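PDB 6D1P: glycosyl hydrolases family 2, sugar binding domain protein from Bacteroides uniformis str. 3978 T3 ii, which probably hydrolyses O-glycosidic bonds, acting as a beta-glucuronidase of glycoside hydrolase family 2 in a human gut bacterium. Local coordinates for residues Y198-H203 with D295-T300; E344-E349 with S369-R374; V383-P388 with E412-H417; F655-S660 with P681-N686; T690-D695 with R699-I704. All blocks are in the same frame, centred on the assembly; numbering follows the deposited sequence.

Contact 1 of 5, residues Y198-H203 with D295-T300; sequences YTPAVH and DTLRTT
H203 ND1 donates to P200 O over 3.0 Å, tying the ring of H203 back to P200 within the connection between strands 194-199 and 203-213, and L297 packs on this connection. The bond is fairly straight, with an N-H...O angle of 157°, and the carbonyl oxygen lies in the imidazole plane at the ring's edge. H203 reaches it because CG stands between the backbone N and the carbonyl carbon (chi1 49°), turning the ring away from L297 while CA and CB stay beside the leucine.

Everything that crosses the contact is apolar. L297 holds out its forked end: CD1 comes within 3.9 Å of P200 CD, while CD2 is 3.7 Å from H203 CA and also rests near the same proline carbon. The two methyls thus sit against the proline ring and the first residue of strand 203-213.

L297 belongs to strand 295-303, the outermost strand, within this chain, of a four-stranded antiparallel sheet in the second family 2 domain; it is hydrogen-bonded to strand 284-292 and also packed on F204 of strand 203-213. P200 directly follows strand 194-199, part of a sheet in the sugar-binding domain.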
# COMPACT_ATOMS: atom_id res chain seq x y z
N TYR A 198 28.10 22.86 3.86
CA TYR A 198 28.73 23.97 3.16
C TYR A 198 30.25 23.79 3.16
O TYR A 198 30.84 23.39 4.18
CB TYR A 198 28.41 25.31 3.83
CG TYR A 198 26.95 25.60 4.10
CD1 TYR A 198 26.07 25.85 3.07
CD2 TYR A 198 26.47 25.70 5.40
CE1 TYR A 198 24.74 26.15 3.30
CE2 TYR A 198 25.13 26.00 5.66
CZ TYR A 198 24.27 26.23 4.59
OH TYR A 198 22.94 26.53 4.81
N THR A 199 30.88 24.09 2.04
CA THR A 199 32.33 24.03 1.90
C THR A 199 32.80 25.22 1.07
O THR A 199 32.02 25.78 0.29
CB THR A 199 32.81 22.73 1.23
OG1 THR A 199 32.14 22.55 -0.02
CG2 THR A 199 32.55 21.54 2.12
N PRO A 200 34.06 25.61 1.21
CA PRO A 200 34.62 26.67 0.36
C PRO A 200 34.75 26.22 -1.09
O PRO A 200 34.65 25.04 -1.43
CB PRO A 200 36.00 26.94 0.98
CG PRO A 200 35.91 26.42 2.34
CD PRO A 200 35.00 25.25 2.29
N ALA A 201 35.00 27.20 -1.96
CA ALA A 201 35.28 26.91 -3.36
C ALA A 201 36.39 25.88 -3.50
O ALA A 201 36.37 25.03 -4.40
CB ALA A 201 35.65 28.18 -4.11
N VAL A 202 37.38 25.94 -2.62
CA VAL A 202 38.45 24.95 -2.54
C VAL A 202 38.35 24.30 -1.18
O VAL A 202 38.19 24.98 -0.16
CB VAL A 202 39.83 25.59 -2.79
CG1 VAL A 202 40.94 24.61 -2.46
CG2 VAL A 202 39.94 26.04 -4.25
N HIS A 203 38.43 22.97 -1.15
CA HIS A 203 37.96 22.16 -0.03
C HIS A 203 38.67 20.82 -0.08
O HIS A 203 39.22 20.44 -1.12
CB HIS A 203 36.45 21.95 -0.12
CG HIS A 203 36.00 21.48 -1.47
ND1 HIS A 203 35.50 22.34 -2.42
CD2 HIS A 203 36.05 20.26 -2.04
CE1 HIS A 203 35.23 21.65 -3.52
NE2 HIS A 203 35.56 20.39 -3.32
N ASP A 295 37.90 32.30 7.06
CA ASP A 295 37.19 31.14 7.56
C ASP A 295 38.09 29.91 7.54
O ASP A 295 38.93 29.75 6.64
CB ASP A 295 35.93 30.89 6.73
CG ASP A 295 35.02 32.10 6.69
OD1 ASP A 295 34.75 32.64 7.79
OD2 ASP A 295 34.61 32.52 5.58
N THR A 296 37.92 29.05 8.52
CA THR A 296 38.77 27.88 8.68
C THR A 296 37.97 26.61 8.38
O THR A 296 37.10 26.22 9.17
CB THR A 296 39.35 27.83 10.08
OG1 THR A 296 40.15 29.01 10.29
CG2 THR A 296 40.22 26.60 10.27
N LEU A 297 38.28 25.97 7.26
CA LEU A 297 37.78 24.63 6.97
C LEU A 297 38.63 23.63 7.73
O LEU A 297 39.85 23.57 7.55
CB LEU A 297 37.81 24.35 5.47
CG LEU A 297 37.34 22.95 5.04
CD1 LEU A 297 35.84 22.79 5.26
CD2 LEU A 297 37.71 22.68 3.59
N ARG A 298 37.99 22.86 8.60
CA ARG A 298 38.67 21.83 9.37
C ARG A 298 38.00 20.49 9.13
O ARG A 298 36.77 20.41 8.96
CB ARG A 298 38.66 22.13 10.87
CG ARG A 298 39.42 21.11 11.70
CD ARG A 298 39.27 21.37 13.19
NE ARG A 298 38.84 22.74 13.44
CZ ARG A 298 39.66 23.78 13.53
NH1 ARG A 298 40.97 23.61 13.39
NH2 ARG A 298 39.16 24.99 13.75
N THR A 299 38.80 19.44 9.12
CA THR A 299 38.28 18.08 9.16
C THR A 299 39.14 17.26 10.09
O THR A 299 40.38 17.31 10.02
CB THR A 299 38.21 17.44 7.77
OG1 THR A 299 37.75 16.09 7.89
CG2 THR A 299 39.58 17.44 7.11
N THR A 300 38.49 16.51 10.97
CA THR A 300 39.15 15.68 11.96
C THR A 300 38.91 14.21 11.61
O THR A 300 37.78 13.82 11.32
CB THR A 300 38.63 15.99 13.35
OG1 THR A 300 38.77 17.39 13.59
CG2 THR A 300 39.37 15.21 14.39

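Contact 2 of 5, residues E344-E349 with S369-R374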
# COMPACT_ATOMS: atom_id res chain seq x y z
N GLU A 344 21.45 7.55 18.69
CA GLU A 344 21.30 7.07 20.06
C GLU A 344 20.97 5.58 20.09
O GLU A 344 21.50 4.83 20.92
CB GLU A 344 20.22 7.88 20.79
CG GLU A 344 20.32 7.82 22.33
CD GLU A 344 21.78 7.74 22.85
OE1 GLU A 344 22.13 6.73 23.52
OE2 GLU A 344 22.59 8.68 22.57
N MET A 345 20.09 5.13 19.19
CA MET A 345 19.78 3.70 19.15
C MET A 345 21.02 2.87 18.83
O MET A 345 21.22 1.80 19.41
CB MET A 345 18.69 3.44 18.12
CG MET A 345 17.33 3.88 18.61
SD MET A 345 16.14 3.98 17.28
CE MET A 345 15.84 2.25 16.97
N MET A 346 21.86 3.36 17.93
CA MET A 346 23.06 2.61 17.57
C MET A 346 24.05 2.55 18.72
O MET A 346 24.67 1.50 18.96
CB MET A 346 23.70 3.22 16.32
CG MET A 346 22.77 3.25 15.10
SD MET A 346 23.64 3.86 13.63
CE MET A 346 22.39 4.95 12.90
N ARG A 347 24.21 3.65 19.48
CA ARG A 347 25.05 3.63 20.68
C ARG A 347 24.59 2.56 21.66
O ARG A 347 25.39 1.74 22.13
CB ARG A 347 25.02 4.99 21.38
CG ARG A 347 25.92 6.02 20.79
CD ARG A 347 26.45 6.96 21.87
NE ARG A 347 27.78 7.44 21.48
CZ ARG A 347 28.92 6.87 21.86
NH1 ARG A 347 28.93 5.82 22.68
NH2 ARG A 347 30.06 7.39 21.44
N THR A 348 23.31 2.57 21.99
CA THR A 348 22.77 1.60 22.92
C THR A 348 23.08 0.17 22.48
O THR A 348 23.50 -0.66 23.29
CB THR A 348 21.25 1.80 23.05
OG1 THR A 348 21.00 3.07 23.67
CG2 THR A 348 20.63 0.69 23.88
N GLU A 349 22.90 -0.11 21.18
CA GLU A 349 23.03 -1.48 20.70
C GLU A 349 24.48 -1.91 20.65
O GLU A 349 24.83 -3.02 21.09
CB GLU A 349 22.38 -1.62 19.32
CG GLU A 349 22.68 -2.92 18.59
CD GLU A 349 22.13 -2.92 17.16
OE1 GLU A 349 21.50 -1.89 16.78
OE2 GLU A 349 22.32 -3.92 16.42
N SER A 369 25.90 2.22 8.35
CA SER A 369 26.11 3.61 8.78
C SER A 369 27.51 3.86 9.34
O SER A 369 28.01 3.08 10.14
CB SER A 369 25.08 3.98 9.85
OG SER A 369 25.44 5.18 10.51
N GLY A 370 28.11 4.98 8.93
CA GLY A 370 29.38 5.40 9.49
C GLY A 370 29.37 5.50 11.00
O GLY A 370 30.42 5.35 11.63
N ILE A 371 28.20 5.73 11.60
CA ILE A 371 28.08 5.75 13.06
C ILE A 371 28.47 4.41 13.64
O ILE A 371 29.07 4.34 14.72
CB ILE A 371 26.65 6.15 13.47
CG1 ILE A 371 26.29 7.50 12.85
CG2 ILE A 371 26.53 6.23 14.97
CD1 ILE A 371 24.84 7.85 12.92
N ILE A 372 28.13 3.32 12.95
CA ILE A 372 28.49 2.00 13.44
C ILE A 372 30.00 1.79 13.38
O ILE A 372 30.61 1.23 14.29
CB ILE A 372 27.74 0.92 12.64
CG1 ILE A 372 26.22 1.14 12.74
CG2 ILE A 372 28.18 -0.47 13.10
CD1 ILE A 372 25.64 0.81 14.07
N LEU A 373 30.62 2.26 12.29
CA LEU A 373 32.07 2.13 12.14
C LEU A 373 32.80 2.90 13.23
O LEU A 373 33.71 2.37 13.88
CB LEU A 373 32.48 2.62 10.75
CG LEU A 373 32.27 1.68 9.56
CD1 LEU A 373 33.29 0.57 9.64
CD2 LEU A 373 30.83 1.08 9.46
N ARG A 374 32.40 4.16 13.46
CA ARG A 374 32.98 4.93 14.55
C ARG A 374 32.80 4.21 15.88
O ARG A 374 33.74 4.13 16.68
CB ARG A 374 32.37 6.32 14.61
CG ARG A 374 32.83 7.23 13.50
CD ARG A 374 31.89 8.41 13.34
NE ARG A 374 31.50 8.54 11.94
CZ ARG A 374 30.38 9.10 11.51
NH1 ARG A 374 29.50 9.61 12.38
NH2 ARG A 374 30.13 9.14 10.20
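M346 is the single side chain through which residues 344-349 meet 369-374, and its whole length is used, from CB to the terminal methyl. The apolar part comes first. The thioether sulphur rests against two successive isoleucines, 3.7 Å from I372 CD1 to M346 SD and 3.8 Å from I371 CB to the same SD, and the methionine runs across both of them at about a right angle. CB and CG of M346 also lean on I372 CD1. Beyond the sulphur the chain bends (chi3 -138°), which carries M346 CE to 3.8 Å from I371 CD1. One unbranched side chain here serves three partners at the start of the neighbouring helix.

Polar interactions lie at the border of this cluster and do not cross it. S369 is the N-cap of helix 370-379: its OG accepts from I371 N at 3.0 Å, with an N-H...O angle of 146°. The hydroxyl is placed for this by lying anti to the serine's own backbone N (chi1 166°), and the same pose brings S369 OG to 3.8 Å from M346 SD, a packing contact.

Charged groups add ties beyond the core. R347 forms a salt bridge with E378 further along helix 370-379, while E349 is held by R330 and K579.

In the TIM barrel domain, helix 343-356 and helix 370-379 flank strand 360-362 in the chain; M346 also touches L375 and I372 touches M350, so the two helices mesh over more than one turn.

Contact 3 of 5, residues V383-P388 with E412-H417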
# COMPACT_ATOMS: atom_id res chain seq x y z
N VAL A 383 35.99 -5.54 12.40
CA VAL A 383 34.89 -5.42 11.44
C VAL A 383 35.19 -6.18 10.15
O VAL A 383 36.29 -6.08 9.59
CB VAL A 383 34.60 -3.95 11.10
CG1 VAL A 383 33.56 -3.87 9.99
CG2 VAL A 383 34.14 -3.19 12.35
N TRP A 384 34.18 -6.94 9.69
CA TRP A 384 34.05 -7.48 8.34
C TRP A 384 32.86 -6.75 7.72
O TRP A 384 31.74 -6.85 8.22
CB TRP A 384 33.84 -9.00 8.40
CG TRP A 384 33.31 -9.78 7.15
CD1 TRP A 384 32.62 -9.27 6.08
CD2 TRP A 384 33.42 -11.20 6.90
NE1 TRP A 384 32.31 -10.27 5.19
CE2 TRP A 384 32.78 -11.46 5.66
CE3 TRP A 384 34.00 -12.27 7.59
CZ2 TRP A 384 32.70 -12.75 5.11
CZ3 TRP A 384 33.90 -13.54 7.06
CH2 TRP A 384 33.27 -13.78 5.82
N GLU A 385 33.11 -6.01 6.64
CA GLU A 385 32.04 -5.32 5.94
C GLU A 385 32.09 -5.73 4.47
O GLU A 385 33.18 -5.77 3.88
CB GLU A 385 32.19 -3.79 6.09
CG GLU A 385 30.89 -3.01 5.98
CD GLU A 385 31.10 -1.50 6.04
OE1 GLU A 385 30.13 -0.77 6.36
OE2 GLU A 385 32.23 -1.03 5.75
N GLU A 386 30.93 -6.06 3.90
CA GLU A 386 30.84 -6.60 2.54
C GLU A 386 29.86 -5.79 1.70
O GLU A 386 29.00 -5.08 2.24
CB GLU A 386 30.39 -8.07 2.53
CG GLU A 386 28.95 -8.31 2.97
CD GLU A 386 28.69 -9.76 3.36
OE1 GLU A 386 29.61 -10.40 3.95
OE2 GLU A 386 27.56 -10.25 3.11
N ILE A 387 29.97 -5.95 0.38
CA ILE A 387 28.99 -5.38 -0.56
C ILE A 387 27.78 -6.29 -0.69
O ILE A 387 27.88 -7.51 -0.46
CB ILE A 387 29.60 -5.14 -1.95
CG1 ILE A 387 30.28 -6.41 -2.48
CG2 ILE A 387 30.51 -3.93 -1.92
CD1 ILE A 387 30.42 -6.40 -4.01
N PRO A 388 26.61 -5.75 -1.08
CA PRO A 388 25.39 -6.57 -1.08
C PRO A 388 25.22 -7.42 -2.34
O PRO A 388 24.09 -7.57 -2.83
CB PRO A 388 24.27 -5.53 -0.92
CG PRO A 388 24.84 -4.25 -1.36
CD PRO A 388 26.33 -4.33 -1.35
N GLU A 412 36.60 3.15 -0.15
CA GLU A 412 37.07 4.53 -0.06
C GLU A 412 36.47 5.26 1.13
O GLU A 412 37.16 6.08 1.75
CB GLU A 412 36.76 5.27 -1.36
CG GLU A 412 37.82 5.02 -2.43
CD GLU A 412 37.50 5.69 -3.75
OE1 GLU A 412 36.39 6.26 -3.88
OE2 GLU A 412 38.35 5.62 -4.67
N GLN A 413 35.22 4.95 1.49
CA GLN A 413 34.54 5.67 2.56
C GLN A 413 34.87 5.15 3.95
O GLN A 413 34.71 5.90 4.92
CB GLN A 413 33.02 5.62 2.32
CG GLN A 413 32.56 6.59 1.21
CD GLN A 413 31.17 6.29 0.65
OE1 GLN A 413 30.32 5.69 1.30
NE2 GLN A 413 30.94 6.71 -0.58
N HIS A 414 35.33 3.91 4.09
CA HIS A 414 35.61 3.34 5.40
C HIS A 414 37.06 2.93 5.63
O HIS A 414 37.37 2.39 6.70
CB HIS A 414 34.71 2.12 5.64
CG HIS A 414 33.28 2.47 5.88
ND1 HIS A 414 32.30 1.51 6.06
CD2 HIS A 414 32.66 3.67 5.97
CE1 HIS A 414 31.14 2.12 6.25
NE2 HIS A 414 31.33 3.42 6.21
N ARG A 415 37.96 3.17 4.68
CA ARG A 415 39.31 2.63 4.82
C ARG A 415 40.09 3.23 5.99
O ARG A 415 41.04 2.61 6.45
CB ARG A 415 40.10 2.85 3.55
CG ARG A 415 40.26 4.29 3.18
CD ARG A 415 41.01 4.32 1.88
NE ARG A 415 40.81 5.52 1.10
CZ ARG A 415 41.03 5.56 -0.20
NH1 ARG A 415 41.45 4.47 -0.82
NH2 ARG A 415 40.83 6.68 -0.90
N ASN A 416 39.72 4.42 6.48
CA ASN A 416 40.44 4.99 7.60
C ASN A 416 40.07 4.35 8.93
O ASN A 416 40.73 4.64 9.94
CB ASN A 416 40.18 6.50 7.69
CG ASN A 416 40.75 7.27 6.50
OD1 ASN A 416 41.46 6.72 5.66
ND2 ASN A 416 40.45 8.56 6.44
N HIS A 417 39.06 3.49 8.97
CA HIS A 417 38.66 2.89 10.23
C HIS A 417 39.60 1.75 10.59
O HIS A 417 39.68 0.77 9.84
CB HIS A 417 37.23 2.39 10.17
CG HIS A 417 36.22 3.48 10.03
ND1 HIS A 417 35.82 4.27 11.08
CD2 HIS A 417 35.56 3.94 8.94
CE1 HIS A 417 34.94 5.16 10.66
NE2 HIS A 417 34.76 4.98 9.37
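This contact is unusual in relying on one short, nearly coplanar side-chain bond: H414 ND1 donates to E385 OE2 at 2.6 Å. It lies within a beta-alpha-beta unit of the TIM barrel domain, tying strand 382-386 to the end of helix 397-414, which leads into strand 420-432. The two side chains bridge backbones whose nearest CA atoms, those of E385 and H414, are still 9.4 Å apart.

The flat groups meet in an orderly way. Carboxylate and imidazole planes are only 8° apart, and OE2 offers its syn lone pair, the one on the side of OE1, to an N-H that points at it with an angle of 161°. E385 reaches the ring because its chain is extended beyond CG (chi2 -176°), and the glutamate approaches the histidine at about a right angle, arriving at the ring's edge and not over its face.

Both residues are buried, and the carboxylate has protein donors at both oxygens. L373 of helix 370-379 packs against both partners, and Q367 touches them as well. A type I turn from H414 to H417 follows, closed by H417 N to H414 O at 3.0 Å. While H414 ND1 holds OE2, the glutamate's other oxygen, OE1, accepts a hydrogen bond from Q368 N.

Contact 4 of 5, residues F655-S660 with P681-N686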
# COMPACT_ATOMS: atom_id res chain seq x y z
N PHE A 655 21.16 -21.51 45.82
CA PHE A 655 20.26 -21.71 46.94
C PHE A 655 18.87 -21.94 46.39
O PHE A 655 18.42 -21.19 45.51
CB PHE A 655 20.24 -20.52 47.90
CG PHE A 655 21.60 -20.06 48.36
CD1 PHE A 655 22.12 -20.50 49.58
CD2 PHE A 655 22.32 -19.15 47.62
CE1 PHE A 655 23.36 -20.06 50.01
CE2 PHE A 655 23.57 -18.71 48.05
CZ PHE A 655 24.09 -19.17 49.25
N VAL A 656 18.18 -22.95 46.91
CA VAL A 656 16.81 -23.25 46.54
C VAL A 656 15.96 -23.20 47.81
O VAL A 656 16.21 -23.96 48.76
CB VAL A 656 16.69 -24.60 45.84
CG1 VAL A 656 15.25 -24.87 45.44
CG2 VAL A 656 17.61 -24.61 44.63
N ASN A 657 14.98 -22.29 47.84
CA ASN A 657 14.07 -22.14 48.98
C ASN A 657 14.84 -21.96 50.29
O ASN A 657 14.50 -22.55 51.32
CB ASN A 657 13.09 -23.31 49.06
CG ASN A 657 12.06 -23.29 47.94
OD1 ASN A 657 11.73 -22.22 47.41
ND2 ASN A 657 11.53 -24.46 47.58
N GLY A 658 15.91 -21.16 50.25
CA GLY A 658 16.77 -20.93 51.39
C GLY A 658 17.85 -21.97 51.63
O GLY A 658 18.83 -21.68 52.32
N VAL A 659 17.71 -23.18 51.07
CA VAL A 659 18.62 -24.29 51.31
C VAL A 659 19.76 -24.27 50.30
O VAL A 659 19.54 -24.47 49.09
CB VAL A 659 17.88 -25.62 51.24
CG1 VAL A 659 18.84 -26.78 51.51
CG2 VAL A 659 16.70 -25.62 52.20
N SER A 660 20.99 -24.06 50.78
CA SER A 660 22.17 -24.12 49.92
C SER A 660 22.28 -25.49 49.24
O SER A 660 22.03 -26.53 49.85
CB SER A 660 23.45 -23.84 50.71
OG SER A 660 24.60 -24.04 49.89
N PRO A 681 15.20 -30.61 44.08
CA PRO A 681 13.75 -30.77 44.22
C PRO A 681 13.07 -29.42 44.13
O PRO A 681 13.58 -28.41 44.62
CB PRO A 681 13.59 -31.39 45.61
CG PRO A 681 14.75 -30.81 46.37
CD PRO A 681 15.89 -30.82 45.37
N LEU A 682 11.91 -29.40 43.49
CA LEU A 682 11.03 -28.24 43.51
C LEU A 682 9.70 -28.69 44.07
O LEU A 682 9.22 -29.79 43.76
CB LEU A 682 10.86 -27.63 42.11
CG LEU A 682 12.14 -27.24 41.35
CD1 LEU A 682 11.82 -26.90 39.90
CD2 LEU A 682 12.84 -26.09 42.03
N ARG A 683 9.12 -27.87 44.92
CA ARG A 683 7.79 -28.22 45.39
C ARG A 683 6.75 -27.66 44.43
O ARG A 683 7.01 -26.73 43.67
CB ARG A 683 7.55 -27.71 46.80
CG ARG A 683 8.13 -26.34 47.09
CD ARG A 683 8.09 -26.07 48.58
NE ARG A 683 8.90 -24.92 48.96
CZ ARG A 683 9.27 -24.65 50.21
NH1 ARG A 683 8.89 -25.45 51.20
NH2 ARG A 683 10.01 -23.57 50.48
N GLU A 684 5.58 -28.29 44.45
CA GLU A 684 4.41 -27.71 43.82
C GLU A 684 4.25 -26.27 44.29
O GLU A 684 4.51 -25.95 45.45
CB GLU A 684 3.16 -28.50 44.18
CG GLU A 684 3.28 -29.97 43.90
CD GLU A 684 1.93 -30.64 43.75
OE1 GLU A 684 0.89 -29.95 43.96
OE2 GLU A 684 1.91 -31.84 43.41
N GLY A 685 3.85 -25.41 43.37
CA GLY A 685 3.68 -24.01 43.72
C GLY A 685 4.94 -23.22 43.43
O GLY A 685 5.76 -23.59 42.60
N ASN A 686 5.08 -22.10 44.15
CA ASN A 686 6.19 -21.20 43.90
C ASN A 686 7.48 -21.76 44.48
O ASN A 686 7.47 -22.52 45.46
CB ASN A 686 5.92 -19.82 44.51
CG ASN A 686 6.74 -18.72 43.85
OD1 ASN A 686 7.05 -18.76 42.65
ND2 ASN A 686 7.10 -17.71 44.64
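V656 and L682 supply the apolar part of this contact, and it is a light one: V656 CG1 stands 4.4 Å from L682 CD2. The valine's CG1 is anti to the backbone N (chi1 -179°), which directs that methyl at the incoming loop. There V656 CG1 also approaches a backbone carbonyl, P681 O, at 4.0 Å.

Polar groups meet one residue further on, where N657 and R683 approach from opposite directions. N657 ND2 lies 3.0 Å from R683 NE, yet both are donors and no hydrogen bond joins them; amide and guanidinium planes are 41° apart. The amide is oriented instead by strand 685-695, since OD1 accepts from K688 N and ND2 donates to N687 OD1. An alanine at this position would remove the amide, and would probably leave K688 N and N687 OD1 without these mates and R683 with less to rest on.

Backbone bonds fix the place of the asparagine. A type I' turn runs from V656 to V659, with V659 N to V656 O at 2.9 Å and V656 N to V659 O at 3.0 Å, and N657-G658 at its corner is a classic pair for this tight hairpin.

The turn connects strand 651-656 to strand 659-665, outermost on one side of the five-stranded sheet within this chain. Strand 651-656 pairs with strand 685-695, and residues 681-684 form the approach to the latter, with L682 also lying on I689 and on Y708 of strand 698-709.

Contact 5 of 5, residues T690-D695 with R699-I704; sequences TATGYD and RLDDEI
G693 and L700 exchange two backbone hydrogen bonds, the tighter being L700 N to G693 O at 2.9 Å. A691 and D702 do the same, with A691 N to D702 O and D702 N to A691 O both at 3.0 Å. These antiparallel hydrogen-bonded pairs set the register of the hairpin formed by strands 685-695 and 698-709.

Between them, in a non-hydrogen-bonded pair, T692 OG1 donates to D701 OD1 at 3.1 Å, the two side chains lying alongside one another and the hydroxyl meeting the oxygen almost head-on. The same D701 OD1 is 3.1 Å from R699 NE, a salt bridge of charges alone because the oxygen is well out of the guanidinium plane. T692 OG1 lies over one face of that guanidinium, offset toward the rim of the group. T692 CG2, anti to the backbone N, packs 3.5 Å from R699 CD. A valine in place of T692 would lack the hydroxyl, and D701 OD1 would probably lose its cross-strand donor. Further along, T690 CG2 rests 3.8 Å from E703 CB.

On the opposite face of the sheet, D702 is held by H628 and the backbone N of I625.

Here a hydroxyl and a cation share one carboxylate oxygen, so side-chain chemistry probably adds to a pairing already fixed by the backbone.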
# COMPACT_ATOMS: atom_id res chain seq x y z
N THR A 690 18.05 -18.82 44.21
CA THR A 690 19.02 -17.75 44.21
C THR A 690 20.40 -18.32 43.97
O THR A 690 20.65 -19.51 44.18
CB THR A 690 19.01 -16.98 45.53
OG1 THR A 690 19.44 -17.85 46.58
CG2 THR A 690 17.62 -16.45 45.82
N ALA A 691 21.31 -17.44 43.57
CA ALA A 691 22.68 -17.79 43.29
C ALA A 691 23.59 -16.68 43.76
O ALA A 691 23.25 -15.49 43.65
CB ALA A 691 22.92 -18.05 41.79
N THR A 692 24.75 -17.07 44.27
CA THR A 692 25.81 -16.12 44.58
C THR A 692 27.10 -16.60 43.93
O THR A 692 27.49 -17.77 44.07
CB THR A 692 25.97 -15.95 46.09
OG1 THR A 692 24.75 -15.44 46.64
CG2 THR A 692 27.10 -14.98 46.39
N GLY A 693 27.73 -15.72 43.18
CA GLY A 693 29.00 -15.99 42.55
C GLY A 693 30.05 -15.19 43.27
O GLY A 693 29.79 -14.08 43.75
N TYR A 694 31.25 -15.75 43.34
CA TYR A 694 32.35 -15.12 44.04
C TYR A 694 33.45 -14.87 43.03
O TYR A 694 33.85 -15.78 42.30
CB TYR A 694 32.84 -16.00 45.19
CG TYR A 694 31.71 -16.49 46.08
CD1 TYR A 694 31.32 -15.76 47.21
CD2 TYR A 694 31.04 -17.69 45.80
CE1 TYR A 694 30.29 -16.20 48.04
CE2 TYR A 694 30.01 -18.14 46.62
CZ TYR A 694 29.64 -17.39 47.75
OH TYR A 694 28.62 -17.84 48.57
N ASP A 695 33.90 -13.62 42.94
CA ASP A 695 35.12 -13.28 42.22
C ASP A 695 35.97 -12.48 43.20
O ASP A 695 35.79 -11.27 43.35
CB ASP A 695 34.84 -12.50 40.93
CG ASP A 695 36.12 -12.24 40.12
OD1 ASP A 695 36.93 -13.18 39.97
OD2 ASP A 695 36.32 -11.10 39.65
N ARG A 699 30.98 -10.16 45.63
CA ARG A 699 29.86 -11.08 45.82
C ARG A 699 28.77 -10.66 44.84
O ARG A 699 28.25 -9.54 44.93
CB ARG A 699 29.35 -11.07 47.26
CG ARG A 699 27.84 -11.37 47.36
CD ARG A 699 27.47 -12.27 48.55
NE ARG A 699 26.03 -12.22 48.83
CZ ARG A 699 25.31 -13.23 49.32
NH1 ARG A 699 25.88 -14.41 49.56
NH2 ARG A 699 24.00 -13.09 49.55
N LEU A 700 28.46 -11.52 43.89
CA LEU A 700 27.41 -11.26 42.93
C LEU A 700 26.17 -12.07 43.30
O LEU A 700 26.26 -13.10 43.96
CB LEU A 700 27.88 -11.58 41.51
CG LEU A 700 28.62 -10.42 40.83
CD1 LEU A 700 30.02 -10.23 41.38
CD2 LEU A 700 28.67 -10.62 39.34
N ASP A 701 25.00 -11.57 42.90
CA ASP A 701 23.75 -12.20 43.30
C ASP A 701 22.79 -12.20 42.13
O ASP A 701 22.80 -11.29 41.30
CB ASP A 701 23.08 -11.47 44.49
CG ASP A 701 23.99 -11.37 45.71
OD1 ASP A 701 24.59 -12.39 46.10
OD2 ASP A 701 24.09 -10.26 46.28
N ASP A 702 21.95 -13.24 42.07
CA ASP A 702 20.84 -13.28 41.14
C ASP A 702 19.75 -14.13 41.78
O ASP A 702 20.02 -14.92 42.69
CB ASP A 702 21.27 -13.84 39.77
CG ASP A 702 20.15 -13.76 38.71
OD1 ASP A 702 19.32 -12.83 38.75
OD2 ASP A 702 20.12 -14.65 37.83
N GLU A 703 18.52 -13.95 41.30
CA GLU A 703 17.37 -14.64 41.86
C GLU A 703 16.27 -14.75 40.80
O GLU A 703 15.99 -13.79 40.09
CB GLU A 703 16.81 -13.92 43.11
CG GLU A 703 15.39 -14.38 43.51
CD GLU A 703 14.63 -13.39 44.41
OE1 GLU A 703 15.25 -12.78 45.31
OE2 GLU A 703 13.39 -13.23 44.22
N ILE A 704 15.65 -15.92 40.72
CA ILE A 704 14.43 -16.10 39.96
C ILE A 704 13.45 -16.87 40.83
O ILE A 704 13.82 -17.55 41.78
CB ILE A 704 14.65 -16.85 38.63
CG1 ILE A 704 14.96 -18.33 38.88
CG2 ILE A 704 15.77 -16.19 37.81
CD1 ILE A 704 15.08 -19.15 37.62

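Overall arrangement
Followed from the N terminus, the five contacts come in series: each closes before the next opens, and none nest or cross. Contact 1 closes the longest loop, 91 residues rich in strand, joining the end of the sugar-binding domain to the following beta domain. Contacts 2 and 3 close loops of 19 and 23 residues in the TIM barrel; they touch through L373 of helix 370-379, which precedes strand 382-386. Contacts 4 and 5 close loops of 20 and 3 residues in the five-stranded sheet after the barrel. They share strand 685-695 and meet where F655 N approaches T690 O, a probable hydrogen bond. Contacts 1 and 4 lie on opposite sides of the chain's centre, their own centres about 69 Å apart.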